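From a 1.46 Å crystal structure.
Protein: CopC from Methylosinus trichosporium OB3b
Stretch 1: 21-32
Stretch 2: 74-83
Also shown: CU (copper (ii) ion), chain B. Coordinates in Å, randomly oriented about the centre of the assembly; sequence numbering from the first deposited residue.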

# COMPACT_ATOMS: atom_id res chain seq x y z
N LEU A 21 1.83 -3.00 -8.15
CA LEU A 21 1.52 -1.88 -7.31
C LEU A 21 0.68 -2.28 -6.14
O LEU A 21 0.14 -3.40 -6.07
CB LEU A 21 0.94 -0.72 -8.08
CG LEU A 21 -0.25 -1.04 -8.90
CD1 LEU A 21 -1.43 -1.28 -8.03
CD2 LEU A 21 -0.65 0.03 -9.91
N VAL A 22 0.66 -1.38 -5.16
CA VAL A 22 -0.24 -1.44 -4.02
C VAL A 22 -1.37 -0.48 -4.33
O VAL A 22 -1.09 0.68 -4.69
CB VAL A 22 0.47 -1.04 -2.73
CG1 VAL A 22 -0.52 -0.85 -1.57
CG2 VAL A 22 1.52 -2.05 -2.37
N LYS A 23 -2.60 -0.94 -4.21
CA LYS A 23 -3.80 -0.14 -4.45
C LYS A 23 -4.59 -0.05 -3.19
O LYS A 23 -4.98 -1.08 -2.62
CB LYS A 23 -4.70 -0.78 -5.52
CG LYS A 23 -4.03 -1.03 -6.82
CD LYS A 23 -4.95 -1.49 -7.94
CE LYS A 23 -4.41 -2.61 -8.81
NZ LYS A 23 -4.75 -2.41 -10.25
N LEU A 24 -4.89 1.16 -2.74
CA LEU A 24 -5.70 1.36 -1.54
C LEU A 24 -6.94 2.15 -1.87
O LEU A 24 -6.87 3.10 -2.65
CB LEU A 24 -4.87 2.14 -0.51
CG LEU A 24 -3.52 1.58 -0.08
CD1 LEU A 24 -2.91 2.45 1.00
CD2 LEU A 24 -3.61 0.17 0.42
N ARG A 25 -8.07 1.78 -1.28
CA ARG A 25 -9.33 2.52 -1.44
C ARG A 25 -9.85 2.84 -0.06
O ARG A 25 -9.82 1.99 0.86
CB ARG A 25 -10.35 1.69 -2.23
CG ARG A 25 -11.67 2.39 -2.40
CD ARG A 25 -12.53 1.79 -3.49
NE ARG A 25 -12.90 0.42 -3.22
CZ ARG A 25 -13.95 0.04 -2.47
NH1 ARG A 25 -14.77 0.94 -1.91
NH2 ARG A 25 -14.21 -1.26 -2.30
N PHE A 26 -10.32 4.07 0.09
CA PHE A 26 -10.74 4.65 1.36
C PHE A 26 -12.23 4.93 1.35
O PHE A 26 -12.85 4.98 0.29
CB PHE A 26 -9.90 5.90 1.68
CG PHE A 26 -8.43 5.63 1.77
CD1 PHE A 26 -7.64 5.63 0.64
CD2 PHE A 26 -7.85 5.30 2.97
CE1 PHE A 26 -6.28 5.33 0.71
CE2 PHE A 26 -6.52 4.99 3.04
CZ PHE A 26 -5.74 4.99 1.90
N GLY A 27 -12.78 5.18 2.53
CA GLY A 27 -14.19 5.49 2.67
C GLY A 27 -14.60 6.89 2.34
O GLY A 27 -15.82 7.20 2.35
N GLY A 28 -13.65 7.75 2.08
CA GLY A 28 -13.89 9.15 1.68
C GLY A 28 -12.68 9.57 0.88
O GLY A 28 -11.71 8.80 0.68
N GLY A 29 -12.70 10.81 0.40
CA GLY A 29 -11.59 11.33 -0.41
C GLY A 29 -10.31 11.40 0.41
O GLY A 29 -10.31 11.65 1.61
N VAL A 30 -9.18 11.28 -0.29
CA VAL A 30 -7.87 11.57 0.27
C VAL A 30 -7.13 12.47 -0.71
O VAL A 30 -7.42 12.49 -1.89
CB VAL A 30 -7.08 10.28 0.56
CG1 VAL A 30 -7.73 9.48 1.67
CG2 VAL A 30 -6.90 9.43 -0.67
N GLU A 31 -6.14 13.19 -0.18
CA GLU A 31 -5.38 14.15 -0.96
C GLU A 31 -4.08 13.50 -1.36
O GLU A 31 -3.19 13.37 -0.53
CB GLU A 31 -5.11 15.34 -0.07
CG GLU A 31 -6.29 16.19 0.32
CD GLU A 31 -5.85 17.64 0.74
OE1 GLU A 31 -4.64 18.02 0.65
OE2 GLU A 31 -6.70 18.46 1.15
N PRO A 32 -3.89 13.08 -2.62
CA PRO A 32 -2.68 12.36 -2.96
C PRO A 32 -1.35 13.09 -2.66
O PRO A 32 -0.37 12.46 -2.24
CB PRO A 32 -2.82 12.02 -4.46
CG PRO A 32 -4.11 12.52 -4.86
CD PRO A 32 -4.83 13.14 -3.75
N VAL A 74 5.23 -5.20 5.08
CA VAL A 74 4.18 -4.38 5.66
C VAL A 74 4.00 -3.17 4.80
O VAL A 74 4.96 -2.49 4.43
CB VAL A 74 4.50 -4.03 7.14
CG1 VAL A 74 3.67 -2.85 7.64
CG2 VAL A 74 4.25 -5.25 8.01
N VAL A 75 2.73 -2.90 4.50
CA VAL A 75 2.30 -1.67 3.89
C VAL A 75 1.85 -0.79 5.01
O VAL A 75 0.96 -1.19 5.77
CB VAL A 75 1.12 -1.92 2.93
CG1 VAL A 75 0.60 -0.58 2.43
CG2 VAL A 75 1.53 -2.83 1.77
N LYS A 76 2.41 0.41 5.10
CA LYS A 76 1.87 1.41 6.02
C LYS A 76 1.44 2.61 5.24
O LYS A 76 1.94 2.87 4.16
CB LYS A 76 2.84 1.77 7.14
CG LYS A 76 4.12 2.47 6.74
CD LYS A 76 5.01 2.81 7.94
CE LYS A 76 6.17 3.73 7.58
NZ LYS A 76 7.04 4.04 8.75
N PHE A 77 0.50 3.36 5.79
CA PHE A 77 -0.05 4.52 5.09
C PHE A 77 -0.42 5.60 6.07
O PHE A 77 -0.83 5.32 7.17
CB PHE A 77 -1.19 4.17 4.15
CG PHE A 77 -2.33 3.46 4.81
CD1 PHE A 77 -2.33 2.07 4.89
CD2 PHE A 77 -3.41 4.14 5.39
CE1 PHE A 77 -3.33 1.38 5.52
CE2 PHE A 77 -4.44 3.44 6.02
CZ PHE A 77 -4.37 2.07 6.10
N ARG A 78 -0.29 6.85 5.61
CA ARG A 78 -0.65 7.98 6.43
C ARG A 78 -1.21 9.01 5.47
O ARG A 78 -0.45 9.61 4.68
CB ARG A 78 0.59 8.46 7.15
CG ARG A 78 0.27 9.48 8.31
CD ARG A 78 1.45 9.69 9.25
NE ARG A 78 1.14 10.68 10.30
CZ ARG A 78 1.17 12.00 10.15
NH1 ARG A 78 1.52 12.55 9.02
NH2 ARG A 78 0.84 12.79 11.18
N VAL A 79 -2.54 9.16 5.47
CA VAL A 79 -3.23 9.91 4.44
C VAL A 79 -3.89 11.13 5.04
O VAL A 79 -4.30 11.11 6.20
CB VAL A 79 -4.26 9.04 3.68
CG1 VAL A 79 -3.57 7.82 3.06
CG2 VAL A 79 -5.42 8.60 4.56
N LEU A 80 -4.02 12.16 4.21
CA LEU A 80 -4.82 13.35 4.58
C LEU A 80 -6.19 13.22 3.94
O LEU A 80 -6.30 13.21 2.73
CB LEU A 80 -4.12 14.64 4.15
CG LEU A 80 -4.88 15.92 4.56
CD1 LEU A 80 -5.06 16.05 6.03
CD2 LEU A 80 -4.21 17.11 3.97
N SER A 81 -7.21 13.06 4.77
CA SER A 81 -8.59 12.94 4.28
C SER A 81 -9.09 14.26 3.76
O SER A 81 -8.65 15.32 4.17
CB SER A 81 -9.51 12.49 5.41
OG SER A 81 -9.05 11.32 6.08
N SER A 82 -10.09 14.19 2.88
CA SER A 82 -10.64 15.41 2.29
C SER A 82 -11.34 16.24 3.34
O SER A 82 -11.50 17.46 3.13
CB SER A 82 -11.54 15.08 1.10
OG SER A 82 -10.80 14.47 0.05
N ASP A 83 -11.74 15.66 4.48
CA ASP A 83 -12.38 16.43 5.52
C ASP A 83 -11.38 17.04 6.49
O ASP A 83 -11.79 17.58 7.54
CB ASP A 83 -13.42 15.59 6.26
CG ASP A 83 -12.82 14.57 7.21
OD1 ASP A 83 -11.60 14.26 7.09
OD2 ASP A 83 -13.60 14.03 8.05
CU CU B . -12.66 12.86 9.79
O HOH W 1 -7.75 18.00 3.69
O HOH W 2 -14.79 12.99 10.83

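Two stretches of CopC, 49 or more residues apart in sequence wherever they touch, meet in two ways: side chain against side chain along their strands, and backbone against backbone where Gly29 to Glu31 meet Leu80 to Ser82. The axes of strand 21-26 and strand 74-80 approach to 10.1 Å with their N-to-C directions 46° apart, too far for backbone hydrogen bonds; apolar side chains fill the gap. Alternation along each strand decides which ones. Val22, Leu24 and Phe26 point their CA-to-CB bonds toward the partner, as do Val75, Phe77 and Val79, and all six are buried; Lys23, Arg25, Lys76 and Arg78 make no contact across the gap and are exposed.

At the start of the interface Val22 and Val75, both t in chi1, bring CG1 of Val22 to 4.2 Å from CG1 of Val75. Leu24 adopts the common mt rotamer, which carries CD1 of Leu24 to 4.0 Å from CD1 of Phe77. Phe77 is p in chi1 (57°), with chi2 at -90°, and Leu24 and Phe26 both approach its ring from the side of the first stretch. Phe26, m in chi1 with chi2 at 86°, turns its edge toward the face of Phe77 in an offset edge-to-face pair: centroids 5.8 Å apart, planes at 72°, and CE2 of Phe26 4.0 Å from CE2 of Phe77. This arrangement sets the slightly positive hydrogens of a ring edge toward a partner's electron-rich face. Val79, m in chi1, uses both methyls: its CG1 lies 3.8 Å from CZ of Phe26, and its CG2 3.8 Å from CG1 of Val30.

From Gly29 onward the backbones close up, and Val30 and Ser81 form a single beta bridge with their CA atoms 4.3 Å apart. Two hydrogen bonds flank it: Ser82 N donates to Gly29 O (2.8 Å), and Glu31 N donates to Leu80 O (2.9 Å). Each acceptor also receives a CA-H...O contact, from Ser81 CA to Gly29 O (3.4 Å) and from Val30 CA to Leu80 O (3.3 Å). Gly29 suits this close approach, for an ideal CB there would fall 2.3 Å from Ser82 OG. Ser82 is m in chi1, and its OG sits 3.3 Å from Gly29 O, but the angle is too poor for a hydrogen bond.

Leu80 starts sideways, yet its tp conformation brings CD2 of Leu80 to 3.5 Å from OE1 of Glu31. Glu31, m then t, extends alongside this leucine; the carboxylate finds no charged partner across the stretches, and a water instead donates to Glu31 OE2 (2.8 Å) and to Ser81 O (2.9 Å), tying side chain to backbone. Ser81 points away overall. Asp83 stands outside the interface: with chi1 at p and chi2 at -17°, its OD2 binds the copper ion at 2.3 Å, alongside a water and ligands elsewhere in the structure.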